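Local coordinates for protein phosphoglycerol transferase GacH (Streptococcus pyogenes MGAS5005, PDB 6DGM) that probably transfers glycerol phosphate onto the rhamnose polysaccharide of the streptococcal cell wall, using a manganese-binding catalytic domain of the sulfatase and alkaline phosphatase superfamily, at residues A37-S48 / S198-H209; T75-D83 / K304-F314. All coordinates share one frame; numbering follows the deposited sequence.

Contact 1 (A37-S48 / S198-H209). With MN (manganese (II) ion), chain C; 1GP (sn-glycerol-1-phosphate), chain D.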
loop_
_atom_site.group_PDB
_atom_site.type_symbol
_atom_site.label_atom_id
_atom_site.label_comp_id
_atom_site.label_asym_id
_atom_site.label_seq_id
_atom_site.Cartn_x
_atom_site.Cartn_y
_atom_site.Cartn_z
ATOM N N ALA A 37 -16.768 2.969 -6.992
ATOM C CA ALA A 37 -17.724 2.502 -5.997
ATOM C C ALA A 37 -18.486 1.255 -6.433
ATOM O O ALA A 37 -19.240 0.704 -5.624
ATOM C CB ALA A 37 -18.720 3.617 -5.671
ATOM N N ASP A 38 -18.307 0.796 -7.671
ATOM C CA ASP A 38 -18.853 -0.481 -8.116
ATOM C C ASP A 38 -17.902 -1.645 -7.862
ATOM O O ASP A 38 -18.257 -2.792 -8.131
ATOM C CB ASP A 38 -19.176 -0.448 -9.614
ATOM C CG ASP A 38 -20.308 0.485 -9.958
ATOM O OD1 ASP A 38 -21.177 0.750 -9.097
ATOM O OD2 ASP A 38 -20.337 0.929 -11.118
ATOM N N GLN A 39 -16.700 -1.374 -7.376
ATOM C CA GLN A 39 -15.695 -2.387 -7.125
ATOM C C GLN A 39 -15.531 -2.542 -5.618
ATOM O O GLN A 39 -15.463 -1.547 -4.885
ATOM C CB GLN A 39 -14.308 -1.958 -7.643
ATOM C CG GLN A 39 -14.289 -0.969 -8.777
ATOM C CD GLN A 39 -14.540 -1.615 -10.113
ATOM O OE1 GLN A 39 -14.123 -2.749 -10.356
ATOM N NE2 GLN A 39 -15.225 -0.896 -10.995
ATOM N N THR A 40 -15.411 -3.779 -5.159
ATOM C CA THR A 40 -14.885 -4.039 -3.824
ATOM C C THR A 40 -13.367 -4.079 -3.914
ATOM O O THR A 40 -12.802 -4.682 -4.828
ATOM C CB THR A 40 -15.460 -5.334 -3.266
ATOM O OG1 THR A 40 -16.801 -5.063 -2.822
ATOM C CG2 THR A 40 -14.626 -5.902 -2.114
ATOM N N VAL A 41 -12.719 -3.377 -3.006
ATOM C CA VAL A 41 -11.287 -3.127 -3.073
ATOM C C VAL A 41 -10.663 -3.549 -1.754
ATOM O O VAL A 41 -11.182 -3.212 -0.679
ATOM C CB VAL A 41 -10.993 -1.646 -3.381
ATOM C CG1 VAL A 41 -9.533 -1.372 -3.187
ATOM C CG2 VAL A 41 -11.448 -1.318 -4.822
ATOM N N ILE A 42 -9.569 -4.302 -1.845
ATOM C CA ILE A 42 -8.829 -4.804 -0.692
ATOM C C ILE A 42 -7.398 -4.288 -0.794
ATOM O O ILE A 42 -6.693 -4.615 -1.753
ATOM C CB ILE A 42 -8.835 -6.338 -0.645
ATOM C CG1 ILE A 42 -10.267 -6.876 -0.536
ATOM C CG2 ILE A 42 -7.980 -6.815 0.527
ATOM C CD1 ILE A 42 -10.405 -8.346 -0.930
ATOM N N TYR A 43 -6.978 -3.477 0.169
ATOM C CA TYR A 43 -5.585 -3.057 0.281
ATOM C C TYR A 43 -4.927 -4.007 1.268
ATOM O O TYR A 43 -5.319 -4.054 2.435
ATOM C CB TYR A 43 -5.455 -1.610 0.759
ATOM C CG TYR A 43 -5.609 -0.548 -0.308
ATOM C CD1 TYR A 43 -6.210 -0.829 -1.527
ATOM C CD2 TYR A 43 -5.168 0.747 -0.085
ATOM C CE1 TYR A 43 -6.358 0.157 -2.496
ATOM C CE2 TYR A 43 -5.308 1.733 -1.044
ATOM C CZ TYR A 43 -5.898 1.440 -2.240
ATOM O OH TYR A 43 -6.032 2.422 -3.206
ATOM N N LEU A 44 -3.970 -4.789 0.791
ATOM C CA LEU A 44 -3.399 -5.907 1.548
ATOM C C LEU A 44 -1.922 -5.601 1.746
ATOM O O LEU A 44 -1.103 -5.829 0.851
ATOM C CB LEU A 44 -3.599 -7.194 0.770
ATOM C CG LEU A 44 -3.542 -8.529 1.520
ATOM C CD1 LEU A 44 -2.247 -8.651 2.296
ATOM C CD2 LEU A 44 -4.716 -8.692 2.444
ATOM N N LEU A 45 -1.592 -5.035 2.904
ATOM C CA LEU A 45 -0.211 -4.801 3.310
ATOM C C LEU A 45 0.304 -6.118 3.866
ATOM O O LEU A 45 -0.153 -6.573 4.916
ATOM C CB LEU A 45 -0.165 -3.679 4.338
ATOM C CG LEU A 45 1.219 -3.172 4.775
ATOM C CD1 LEU A 45 1.115 -1.880 5.586
ATOM C CD2 LEU A 45 2.001 -4.245 5.567
ATOM N N SER A 46 1.233 -6.735 3.149
ATOM C CA SER A 46 1.798 -8.035 3.500
ATOM C C SER A 46 3.115 -7.758 4.228
ATOM O O SER A 46 4.137 -7.446 3.605
ATOM C CB SER A 46 1.996 -8.868 2.240
ATOM O OG SER A 46 2.464 -10.173 2.555
ATOM N N GLU A 47 3.069 -7.830 5.553
ATOM C CA GLU A 47 4.168 -7.409 6.407
ATOM C C GLU A 47 5.483 -8.033 5.984
ATOM O O GLU A 47 5.613 -9.251 5.905
ATOM C CB GLU A 47 3.821 -7.818 7.837
ATOM C CG GLU A 47 4.922 -7.559 8.881
ATOM C CD GLU A 47 5.374 -6.116 8.894
ATOM O OE1 GLU A 47 6.558 -5.879 8.592
ATOM O OE2 GLU A 47 4.558 -5.231 9.202
ATOM N N SER A 48 6.455 -7.178 5.729
ATOM C CA SER A 48 7.834 -7.559 5.460
ATOM C C SER A 48 8.008 -8.425 4.220
ATOM O O SER A 48 9.051 -9.063 4.072
ATOM C CB SER A 48 8.459 -8.251 6.682
ATOM O OG SER A 48 8.619 -7.344 7.751
ATOM N N SER A 198 -20.567 -3.014 -2.090
ATOM C CA SER A 198 -19.212 -2.607 -2.450
ATOM C C SER A 198 -18.475 -2.255 -1.168
ATOM O O SER A 198 -18.900 -1.358 -0.421
ATOM C CB SER A 198 -19.238 -1.404 -3.396
ATOM O OG SER A 198 -19.747 -1.791 -4.659
ATOM N N GLN A 199 -17.372 -2.964 -0.910
ATOM C CA GLN A 199 -16.649 -2.855 0.340
ATOM C C GLN A 199 -15.211 -2.414 0.105
ATOM O O GLN A 199 -14.612 -2.684 -0.941
ATOM C CB GLN A 199 -16.642 -4.205 1.072
ATOM C CG GLN A 199 -18.023 -4.704 1.446
ATOM C CD GLN A 199 -17.978 -6.160 1.868
ATOM O OE1 GLN A 199 -17.642 -7.030 1.067
ATOM N NE2 GLN A 199 -18.279 -6.421 3.128
ATOM N N PHE A 200 -14.664 -1.722 1.098
ATOM C CA PHE A 200 -13.248 -1.375 1.123
ATOM C C PHE A 200 -12.616 -1.998 2.355
ATOM O O PHE A 200 -13.048 -1.739 3.487
ATOM C CB PHE A 200 -13.005 0.135 1.129
ATOM C CG PHE A 200 -11.544 0.468 1.231
ATOM C CD1 PHE A 200 -10.741 0.369 0.111
ATOM C CD2 PHE A 200 -10.971 0.794 2.441
ATOM C CE1 PHE A 200 -9.398 0.626 0.190
ATOM C CE2 PHE A 200 -9.615 1.040 2.527
ATOM C CZ PHE A 200 -8.838 0.957 1.390
ATOM N N PHE A 201 -11.588 -2.809 2.134
ATOM C CA PHE A 201 -10.841 -3.447 3.206
ATOM C C PHE A 201 -9.442 -2.861 3.259
ATOM O O PHE A 201 -8.773 -2.761 2.230
ATOM C CB PHE A 201 -10.675 -4.943 2.924
ATOM C CG PHE A 201 -11.936 -5.761 3.076
ATOM C CD1 PHE A 201 -12.879 -5.817 2.056
ATOM C CD2 PHE A 201 -12.144 -6.514 4.213
ATOM C CE1 PHE A 201 -14.020 -6.595 2.191
ATOM C CE2 PHE A 201 -13.260 -7.298 4.352
ATOM C CZ PHE A 201 -14.214 -7.341 3.332
ATOM N N SER A 202 -8.998 -2.499 4.462
ATOM C CA SER A 202 -7.607 -2.140 4.707
ATOM C C SER A 202 -7.033 -3.182 5.647
ATOM O O SER A 202 -7.417 -3.243 6.818
ATOM C CB SER A 202 -7.475 -0.756 5.330
ATOM O OG SER A 202 -6.085 -0.449 5.510
ATOM N N VAL A 203 -6.112 -3.992 5.144
ATOM C CA VAL A 203 -5.609 -5.157 5.861
ATOM C C VAL A 203 -4.114 -4.999 6.081
ATOM O O VAL A 203 -3.376 -4.613 5.166
ATOM C CB VAL A 203 -5.909 -6.435 5.060
ATOM C CG1 VAL A 203 -5.422 -7.653 5.801
ATOM C CG2 VAL A 203 -7.407 -6.557 4.765
ATOM N N ILE A 204 -3.668 -5.320 7.294
ATOM C CA ILE A 204 -2.259 -5.274 7.658
ATOM C C ILE A 204 -1.913 -6.609 8.313
ATOM O O ILE A 204 -2.361 -6.890 9.433
ATOM C CB ILE A 204 -1.958 -4.118 8.616
ATOM C CG1 ILE A 204 -2.406 -2.761 8.052
ATOM C CG2 ILE A 204 -0.460 -4.051 8.932
ATOM C CD1 ILE A 204 -3.811 -2.349 8.513
ATOM N N THR A 205 -1.114 -7.417 7.634
ATOM C CA THR A 205 -0.824 -8.743 8.164
ATOM C C THR A 205 0.202 -8.659 9.289
ATOM O O THR A 205 0.773 -7.598 9.577
ATOM C CB THR A 205 -0.345 -9.712 7.086
ATOM O OG1 THR A 205 0.968 -9.339 6.647
ATOM C CG2 THR A 205 -1.311 -9.749 5.909
ATOM N N MET A 206 0.445 -9.814 9.924
ATOM C CA MET A 206 1.471 -9.922 10.950
ATOM C C MET A 206 2.377 -11.138 10.823
ATOM O O MET A 206 3.436 -11.144 11.458
ATOM C CB MET A 206 0.829 -9.952 12.345
ATOM C CG MET A 206 0.639 -8.607 12.987
ATOM S SD MET A 206 2.217 -7.757 13.269
ATOM C CE MET A 206 2.621 -8.211 14.944
ATOM N N GLN A 207 2.004 -12.154 10.041
ATOM C CA GLN A 207 2.729 -13.422 10.075
ATOM C C GLN A 207 4.242 -13.239 9.941
ATOM O O GLN A 207 5.014 -13.850 10.695
ATOM C CB GLN A 207 2.230 -14.350 8.982
ATOM C CG GLN A 207 2.912 -15.703 8.989
ATOM C CD GLN A 207 2.547 -16.500 7.777
ATOM O OE1 GLN A 207 1.423 -16.970 7.662
ATOM N NE2 GLN A 207 3.480 -16.611 6.830
ATOM N N ASN A 208 4.688 -12.448 8.960
ATOM C CA ASN A 208 6.103 -12.378 8.603
ATOM C C ASN A 208 6.830 -11.227 9.284
ATOM O O ASN A 208 7.946 -10.874 8.886
ATOM C CB ASN A 208 6.241 -12.364 7.087
ATOM C CG ASN A 208 5.687 -13.636 6.488
ATOM O OD1 ASN A 208 5.711 -14.666 7.153
ATOM N ND2 ASN A 208 5.115 -13.568 5.290
ATOM N N HIS A 209 6.256 -10.700 10.361
ATOM C CA HIS A 209 6.935 -9.739 11.204
ATOM C C HIS A 209 8.036 -10.411 12.010
ATOM O O HIS A 209 7.882 -11.536 12.484
ATOM C CB HIS A 209 5.920 -9.125 12.174
ATOM C CG HIS A 209 6.377 -7.844 12.800
ATOM N ND1 HIS A 209 7.312 -7.796 13.808
ATOM C CD2 HIS A 209 6.007 -6.560 12.568
ATOM C CE1 HIS A 209 7.513 -6.540 14.166
ATOM N NE2 HIS A 209 6.738 -5.769 13.425
HETATM MN MN MN C . 6.155 -3.680 8.662
HETATM C C3 1GP D . 2.338 -3.978 14.390
HETATM O O3 1GP D . 2.040 -3.066 12.148
HETATM C C2 1GP D . 2.877 -3.050 13.322
HETATM O O2 1GP D . 1.117 -3.514 14.960
HETATM C C1 1GP D . 4.302 -3.426 12.947
HETATM O O1P 1GP D . 4.910 -2.381 12.182
HETATM O O2P 1GP D . 6.891 -3.478 10.785
HETATM O O3P 1GP D . 6.866 -0.982 11.618
HETATM O O4P 1GP D . 7.148 -2.905 13.260
HETATM P P 1GP D . 6.508 -2.456 11.911
HETATM O O HOH W 1 -18.146 -7.078 -1.645
HETATM O O HOH W 2 4.033 -10.978 4.562
HETATM O O HOH W 3 2.355 -5.409 10.660
#
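E47 and H209 meet beside the bound sn-glycerol-1-phosphate, where two neighbouring parallel strands, 40-46 and 200-204, of the central sheet of this alkaline-phosphatase-type domain run out into the active site. E47, just past the end of strand 40-46, reaches from it into the site. Its CB rests against T205 OG1 and O; CG, anti to the backbone N (chi1 175°), lies 3.7 Å from H209 N, and the bend at chi2 (55°) turns the carboxylate to the manganese ion. Both oxygens bind the metal, OE1 at 2.2 Å and OE2 at 2.3 Å, in a site completed by T89, D270, H271 and phosphate oxygen O2P of the ligand. S48 OG donates to E47 OE1 on its anti lone pair, and a water links E47 OE2 to T205 O and ligand O3, so the metal, a serine and a water all hold the carboxylate. T205 OG1 accepts a hydrogen bond from E47 N at 2.8 Å, continuing the strand pairing where the regular backbone bonds stop.

Within the sheet, backbone bonds alternate from V41 N–Q199 O to T205 N–L45 O. On the face carrying V41, Y43 and L45, the F200 ring points its edge at the face of Y43, planes at 72°, with CE1 over the ring centre. L44 CD2 packs on V203 CG1 at 3.6 Å on the other face, which helix 182-192 covers. H209 adds to the grip on the ligand, which H139, N145 and R148 also hold: its NE2 donates to ligand O4P, lying at the imidazole edge, over 2.9 Å.

Contact 2 (T75-D83 / K304-F314); sequences TTAGLMQSD and KNHPLINSSDF
The F314 ring and the thioether of M80 form a Met-aromatic contact beside a short parallel strand pair, 77-81 with 308-310, at one margin of the central mixed sheet. One face of the phenyl ring carries N310 O and S311 CA, both offset toward the rim, as the chain turns from strand into helix 314-321. M80 SD comes obliquely to the ring, 3.6 Å from F314 CZ, and the two side chains cross at about a right angle. With CG anti to the backbone N (chi1 -172°), M80 reaches past its paired residue I309 to S311 and F314, and its sulfur also touches S311 CB. The F314 ring meets those of Y268 and Y293 as well, which ties this corner to strands 290-297 and 263-269. The second flat group, the H306 imidazole, has T76 CG2 at its edge, while its NE2 is hydrogen-bonded to E320 of helix 314-321.

Three backbone bonds join the strands: L79 N to P307 O, I309 N to L79 O in the carbonyl plane, and Q81 N to I309 O at 2.8 Å. The first is the most distorted, its donor 42° out of the plane of the P307 carbonyl. Before the strands pair, two waters bridge the backbones, one from A77 N to K304 O and the other from A77 O to H306 N. At the far end a water joins Q81 O, D83 OD2 and S311 OG. T76 closes the near end, its OG1 accepting a hydrogen bond from K304 N at 2.9 Å; OG1 is also hydrogen-bonded to H321.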
loop_
_atom_site.group_PDB
_atom_site.type_symbol
_atom_site.label_atom_id
_atom_site.label_comp_id
_atom_site.label_asym_id
_atom_site.label_seq_id
_atom_site.Cartn_x
_atom_site.Cartn_y
_atom_site.Cartn_z
ATOM N N THR A 75 -0.708 -9.569 -14.296
ATOM C CA THR A 75 -1.499 -8.386 -14.005
ATOM C C THR A 75 -0.543 -7.236 -13.733
ATOM O O THR A 75 0.673 -7.421 -13.657
ATOM C CB THR A 75 -2.426 -8.635 -12.808
ATOM O OG1 THR A 75 -3.387 -7.580 -12.738
ATOM C CG2 THR A 75 -1.642 -8.728 -11.501
ATOM N N THR A 76 -1.111 -6.050 -13.582
ATOM C CA THR A 76 -0.313 -4.882 -13.225
ATOM C C THR A 76 0.474 -5.167 -11.961
ATOM O O THR A 76 -0.093 -5.549 -10.936
ATOM C CB THR A 76 -1.250 -3.691 -13.014
ATOM O OG1 THR A 76 -1.996 -3.481 -14.215
ATOM C CG2 THR A 76 -0.476 -2.427 -12.642
ATOM N N ALA A 77 1.791 -4.996 -12.030
ATOM C CA ALA A 77 2.639 -5.422 -10.923
ATOM C C ALA A 77 4.051 -4.906 -11.140
ATOM O O ALA A 77 4.431 -4.528 -12.250
ATOM C CB ALA A 77 2.670 -6.950 -10.801
ATOM N N GLY A 78 4.833 -4.925 -10.069
ATOM C CA GLY A 78 6.203 -4.485 -10.168
ATOM C C GLY A 78 6.857 -4.367 -8.812
ATOM O O GLY A 78 6.608 -5.175 -7.912
ATOM N N LEU A 79 7.684 -3.339 -8.668
ATOM C CA LEU A 79 8.361 -3.037 -7.426
ATOM C C LEU A 79 7.800 -1.749 -6.838
ATOM O O LEU A 79 7.447 -0.817 -7.568
ATOM C CB LEU A 79 9.863 -2.862 -7.661
ATOM C CG LEU A 79 10.545 -4.045 -8.343
ATOM C CD1 LEU A 79 12.015 -3.748 -8.575
ATOM C CD2 LEU A 79 10.394 -5.297 -7.513
ATOM N N MET A 80 7.725 -1.720 -5.514
ATOM C CA MET A 80 7.331 -0.542 -4.761
ATOM C C MET A 80 8.540 -0.020 -3.999
ATOM O O MET A 80 9.217 -0.785 -3.297
ATOM C CB MET A 80 6.249 -0.904 -3.746
ATOM C CG MET A 80 5.636 0.296 -3.058
ATOM S SD MET A 80 4.905 -0.129 -1.476
ATOM C CE MET A 80 6.371 -0.240 -0.442
ATOM N N GLN A 81 8.787 1.275 -4.105
ATOM C CA GLN A 81 9.819 1.889 -3.284
ATOM C C GLN A 81 9.262 2.106 -1.876
ATOM O O GLN A 81 8.201 2.721 -1.703
ATOM C CB GLN A 81 10.285 3.212 -3.871
ATOM C CG GLN A 81 11.428 3.787 -3.083
ATOM C CD GLN A 81 12.105 4.919 -3.784
ATOM O OE1 GLN A 81 12.804 4.721 -4.774
ATOM N NE2 GLN A 81 11.891 6.130 -3.284
ATOM N N SER A 82 9.961 1.591 -0.880
ATOM C CA SER A 82 9.588 1.784 0.511
ATOM C C SER A 82 10.426 2.911 1.097
ATOM O O SER A 82 11.568 3.137 0.692
ATOM C CB SER A 82 9.859 0.505 1.311
ATOM O OG SER A 82 9.568 0.675 2.683
ATOM N N ASP A 83 9.862 3.590 2.092
ATOM C CA ASP A 83 10.552 4.672 2.766
ATOM C C ASP A 83 11.444 4.217 3.907
ATOM O O ASP A 83 12.189 5.054 4.433
ATOM C CB ASP A 83 9.531 5.675 3.308
ATOM C CG ASP A 83 8.758 6.332 2.202
ATOM O OD1 ASP A 83 9.354 7.173 1.504
ATOM O OD2 ASP A 83 7.586 5.964 1.981
ATOM N N LYS A 304 -0.844 -3.007 -16.802
ATOM C CA LYS A 304 -0.327 -1.673 -17.058
ATOM C C LYS A 304 1.152 -1.630 -16.684
ATOM O O LYS A 304 1.603 -2.332 -15.775
ATOM C CB LYS A 304 -1.090 -0.648 -16.217
ATOM C CG LYS A 304 -2.611 -0.682 -16.381
ATOM C CD LYS A 304 -3.024 -0.193 -17.756
ATOM C CE LYS A 304 -4.549 -0.175 -17.908
ATOM N NZ LYS A 304 -4.971 0.373 -19.225
ATOM N N ASN A 305 1.904 -0.797 -17.391
ATOM C CA ASN A 305 3.360 -0.768 -17.255
ATOM C C ASN A 305 3.731 0.216 -16.157
ATOM O O ASN A 305 3.777 1.429 -16.388
ATOM C CB ASN A 305 3.989 -0.365 -18.586
ATOM C CG ASN A 305 5.507 -0.344 -18.533
ATOM O OD1 ASN A 305 6.120 -1.080 -17.765
ATOM N ND2 ASN A 305 6.115 0.494 -19.351
ATOM N N HIS A 306 4.016 -0.308 -14.963
ATOM C CA HIS A 306 4.436 0.498 -13.816
ATOM C C HIS A 306 5.485 -0.283 -13.038
ATOM O O HIS A 306 5.226 -0.788 -11.937
ATOM C CB HIS A 306 3.242 0.823 -12.917
ATOM C CG HIS A 306 2.227 1.710 -13.565
ATOM N ND1 HIS A 306 2.513 3.000 -13.964
ATOM C CD2 HIS A 306 0.937 1.487 -13.907
ATOM C CE1 HIS A 306 1.435 3.538 -14.508
ATOM N NE2 HIS A 306 0.466 2.639 -14.489
ATOM N N PRO A 307 6.697 -0.398 -13.584
ATOM C CA PRO A 307 7.685 -1.310 -12.970
ATOM C C PRO A 307 8.169 -0.874 -11.601
ATOM O O PRO A 307 8.624 -1.727 -10.826
ATOM C CB PRO A 307 8.839 -1.339 -13.979
ATOM C CG PRO A 307 8.647 -0.100 -14.832
ATOM C CD PRO A 307 7.164 0.168 -14.863
ATOM N N LEU A 308 8.092 0.417 -11.285
ATOM C CA LEU A 308 8.603 0.943 -10.023
ATOM C C LEU A 308 7.726 2.130 -9.655
ATOM O O LEU A 308 7.723 3.152 -10.357
ATOM C CB LEU A 308 10.058 1.373 -10.181
ATOM C CG LEU A 308 10.685 2.154 -9.028
ATOM C CD1 LEU A 308 10.550 1.405 -7.739
ATOM C CD2 LEU A 308 12.142 2.451 -9.339
ATOM N N ILE A 309 6.993 2.002 -8.551
ATOM C CA ILE A 309 6.123 3.065 -8.072
ATOM C C ILE A 309 6.293 3.182 -6.563
ATOM O O ILE A 309 7.000 2.398 -5.930
ATOM C CB ILE A 309 4.651 2.842 -8.452
ATOM C CG1 ILE A 309 4.084 1.594 -7.779
ATOM C CG2 ILE A 309 4.511 2.753 -9.993
ATOM C CD1 ILE A 309 2.634 1.318 -8.185
ATOM N N ASN A 310 5.650 4.194 -5.999
ATOM C CA ASN A 310 5.670 4.449 -4.568
ATOM C C ASN A 310 4.367 3.971 -3.952
ATOM O O ASN A 310 3.358 3.816 -4.638
ATOM C CB ASN A 310 5.770 5.960 -4.355
ATOM C CG ASN A 310 6.483 6.324 -3.079
ATOM O OD1 ASN A 310 7.527 5.750 -2.745
ATOM N ND2 ASN A 310 5.926 7.290 -2.349
ATOM N N SER A 311 4.386 3.766 -2.629
ATOM C CA SER A 311 3.163 3.360 -1.937
ATOM C C SER A 311 2.038 4.377 -2.139
ATOM O O SER A 311 0.859 4.008 -2.206
ATOM C CB SER A 311 3.429 3.162 -0.441
ATOM O OG SER A 311 3.891 4.344 0.220
ATOM N N SER A 312 2.386 5.662 -2.235
ATOM C CA SER A 312 1.400 6.715 -2.407
ATOM C C SER A 312 0.721 6.673 -3.768
ATOM O O SER A 312 -0.308 7.329 -3.945
ATOM C CB SER A 312 2.074 8.077 -2.202
ATOM O OG SER A 312 3.182 8.203 -3.069
ATOM N N ASP A 313 1.272 5.926 -4.726
ATOM C CA ASP A 313 0.744 5.839 -6.073
ATOM C C ASP A 313 -0.334 4.774 -6.239
ATOM O O ASP A 313 -0.917 4.680 -7.318
ATOM C CB ASP A 313 1.871 5.477 -7.059
ATOM C CG ASP A 313 2.887 6.581 -7.258
ATOM O OD1 ASP A 313 2.503 7.774 -7.288
ATOM O OD2 ASP A 313 4.087 6.234 -7.389
ATOM N N PHE A 314 -0.586 3.942 -5.214
ATOM C CA PHE A 314 -1.426 2.773 -5.434
ATOM C C PHE A 314 -2.841 3.157 -5.851
ATOM O O PHE A 314 -3.422 2.504 -6.721
ATOM C CB PHE A 314 -1.476 1.882 -4.201
ATOM C CG PHE A 314 -0.234 1.039 -3.995
ATOM C CD1 PHE A 314 0.549 0.605 -5.053
ATOM C CD2 PHE A 314 0.140 0.679 -2.726
ATOM C CE1 PHE A 314 1.690 -0.171 -4.820
ATOM C CE2 PHE A 314 1.270 -0.090 -2.491
ATOM C CZ PHE A 314 2.031 -0.523 -3.528
HETATM O O HOH W 4 2.785 -4.490 -14.818
HETATM O O HOH W 5 5.130 -3.034 -14.513
HETATM O O HOH W 6 6.562 4.128 0.061
#

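Overall arrangement
Contacts 1 and 2 are both parallel strand pairs of one mixed sheet, their centres about 16 Å apart. Contact 1 lies in its buried middle, contact 2 at a partly exposed margin where 308-310 is an outermost strand; strands 263-269 and 290-297 stand between the pairs. Long, regular pairing with mostly apolar residues on both faces marks contact 1, and the loops beyond its strands supply E47 to manganese and a hydrogen bond from H209 to the phosphate. Contact 2 is shorter: its short strand axes diverge by 38°, against 9° in contact 1, waters bridge the backbones at its start, and it supplies no metal ligand. They touch where Y43 OH lies 4.2 Å from F314 C; the same hydroxyl is hydrogen-bonded to T315.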